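Putative N-acetylmuramoyl-L-alanine amidase (Neisseria meningitidis MC58, PDB 3CZX) probably hydrolyses, as a zinc-dependent enzyme, the amide link between N-acetylmuramoyl residues and L-amino acids in cell-wall glycopeptides. Local coordinates at residues A135-Q138 and I142-E145. Numbering follows the deposited sequence.
Sequences AYAQ and IVFE
Val143 meets the helix through one methyl, CG2, which touches two helix residues at once. CG2 lies 4.1 Å from Ala137 CB and equally far from Tyr136 CD2. The approach to the tyrosine ring is oblique. With CG1 anti to the backbone N (chi1 171°), CG2 is placed beside that nitrogen and reaches back to the helix. These apolar contacts are buried.

The Tyr136 ring also meets the strand backbone. Its CE2 is 3.7 Å from Ile142 N, which sits at the ring edge near the ring plane. CE2 is also 3.7 Å from Ile142 O. The ring thus meets the main chain of Ile142 at both its N and its O. Ile142 takes part through these main-chain atoms. Its CB points away from the helix, and its side chain packs on Trp101 and Cys102 of helix 99-113.

The short helix 134-138 lies against one face of the central mixed sheet of this Amidase_3 family domain, and helix 99-113 against the other. Side chains alternate along the strand accordingly: Val143 faces helix 134-138, while Ile142 and Phe144 pack on helix 99-113. Strand 142-145 runs inside that sheet, between strands 73-77 and 91-94.

The polar end of the ring is held elsewhere: Tyr136 OH hydrogen-bonds Thr9 OG1 on strand 6-10. The Val143 side chain is about 4 Å from that of the zinc ligand His78 and about 6 Å from the zinc ion.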
ATOM      1  N   ALA A 135      11.668  23.459   6.761  1.00 25.49           N
ATOM      2  CA  ALA A 135      13.057  23.193   7.217  1.00 24.48           C
ATOM      3  C   ALA A 135      13.750  22.033   6.487  1.00 23.99           C
ATOM      4  O   ALA A 135      14.969  22.069   6.247  1.00 24.52           O
ATOM      5  CB  ALA A 135      13.094  22.949   8.727  1.00 25.40           C
ATOM      6  N   TYR A 136      12.962  21.012   6.130  1.00 22.93           N
ATOM      7  CA  TYR A 136      13.435  19.846   5.348  1.00 21.87           C
ATOM      8  C   TYR A 136      13.849  20.291   3.948  1.00 21.07           C
ATOM      9  O   TYR A 136      14.906  19.902   3.459  1.00 18.90           O
ATOM     10  CB  TYR A 136      12.303  18.813   5.266  1.00 21.51           C
ATOM     11  CG  TYR A 136      12.615  17.432   4.709  1.00 21.15           C
ATOM     12  CD1 TYR A 136      12.748  16.328   5.559  1.00 21.88           C
ATOM     13  CD2 TYR A 136      12.667  17.203   3.335  1.00 17.37           C
ATOM     14  CE1 TYR A 136      12.991  15.044   5.060  1.00 20.02           C
ATOM     15  CE2 TYR A 136      12.939  15.955   2.837  1.00 18.29           C
ATOM     16  CZ  TYR A 136      13.079  14.863   3.694  1.00 19.69           C
ATOM     17  OH  TYR A 136      13.281  13.587   3.215  1.00 20.15           O
ATOM     18  N   ALA A 137      13.009  21.119   3.337  1.00 20.77           N
ATOM     19  CA  ALA A 137      13.301  21.710   2.023  1.00 21.45           C
ATOM     20  C   ALA A 137      14.517  22.635   2.102  1.00 21.78           C
ATOM     21  O   ALA A 137      15.432  22.540   1.283  1.00 22.05           O
ATOM     22  CB  ALA A 137      12.063  22.468   1.475  1.00 20.65           C
ATOM     23  N   GLN A 138      14.540  23.514   3.107  1.00 22.68           N
ATOM     24  CA  GLN A 138      15.703  24.412   3.308  1.00 23.69           C
ATOM     25  C   GLN A 138      17.019  23.669   3.479  1.00 23.78           C
ATOM     26  O   GLN A 138      18.089  24.132   3.009  1.00 24.50           O
ATOM     27  CB  GLN A 138      15.451  25.365   4.478  1.00 24.37           C
ATOM     28  CG  GLN A 138      14.320  26.328   4.188  1.00 26.01           C
ATOM     29  CD  GLN A 138      13.896  27.147   5.393  1.00 26.99           C
ATOM     30  OE1 GLN A 138      14.033  26.710   6.549  1.00 31.66           O
ATOM     31  NE2 GLN A 138      13.348  28.333   5.128  1.00 29.66           N
ATOM     32  N   ILE A 142      13.610  17.401  -0.470  1.00 11.86           N
ATOM     33  CA  ILE A 142      12.494  17.763  -1.376  1.00 11.73           C
ATOM     34  C   ILE A 142      11.188  17.402  -0.679  1.00 11.74           C
ATOM     35  O   ILE A 142      10.998  16.240  -0.312  1.00 11.27           O
ATOM     36  CB  ILE A 142      12.601  16.950  -2.673  1.00 10.06           C
ATOM     37  CG1 ILE A 142      13.929  17.245  -3.399  1.00 10.14           C
ATOM     38  CG2 ILE A 142      11.391  17.206  -3.627  1.00 11.36           C
ATOM     39  CD1 ILE A 142      14.186  16.305  -4.551  1.00 11.64           C
ATOM     40  N   VAL A 143      10.336  18.393  -0.456  1.00 11.92           N
ATOM     41  CA  VAL A 143       8.990  18.156   0.071  1.00 11.72           C
ATOM     42  C   VAL A 143       8.099  17.987  -1.135  1.00 11.25           C
ATOM     43  O   VAL A 143       7.781  18.957  -1.826  1.00 11.47           O
ATOM     44  CB  VAL A 143       8.526  19.325   0.976  1.00 12.90           C
ATOM     45  CG1 VAL A 143       7.027  19.197   1.362  1.00 14.95           C
ATOM     46  CG2 VAL A 143       9.417  19.406   2.192  1.00 12.82           C
ATOM     47  N   PHE A 144       7.707  16.731  -1.403  1.00 10.70           N
ATOM     48  CA  PHE A 144       6.937  16.401  -2.611  1.00 10.59           C
ATOM     49  C   PHE A 144       5.464  16.274  -2.289  1.00 10.88           C
ATOM     50  O   PHE A 144       5.095  15.450  -1.449  1.00 10.76           O
ATOM     51  CB  PHE A 144       7.493  15.097  -3.236  1.00  9.96           C
ATOM     52  CG  PHE A 144       6.960  14.761  -4.606  1.00 11.16           C
ATOM     53  CD1 PHE A 144       6.584  15.732  -5.499  1.00 10.30           C
ATOM     54  CD2 PHE A 144       6.888  13.434  -5.015  1.00 11.80           C
ATOM     55  CE1 PHE A 144       6.128  15.399  -6.780  1.00 11.13           C
ATOM     56  CE2 PHE A 144       6.443  13.120  -6.263  1.00 12.98           C
ATOM     57  CZ  PHE A 144       6.054  14.079  -7.144  1.00 11.88           C
ATOM     58  N   GLU A 145       4.657  17.080  -2.972  1.00 11.14           N
ATOM     59  CA  GLU A 145       3.208  17.099  -2.825  1.00 12.14           C
ATOM     60  C   GLU A 145       2.565  16.809  -4.163  1.00 10.26           C
ATOM     61  O   GLU A 145       2.159  17.697  -4.898  1.00 10.17           O
ATOM     62  CB  GLU A 145       2.759  18.449  -2.282  1.00 12.77           C
ATOM     63  CG  GLU A 145       3.373  18.768  -0.944  1.00 16.17           C
ATOM     64  CD  GLU A 145       2.815  20.027  -0.358  1.00 19.30           C
ATOM     65  OE1 GLU A 145       1.715  19.999   0.208  1.00 29.93           O
ATOM     66  OE2 GLU A 145       3.480  21.050  -0.481  1.00 29.21           O
TER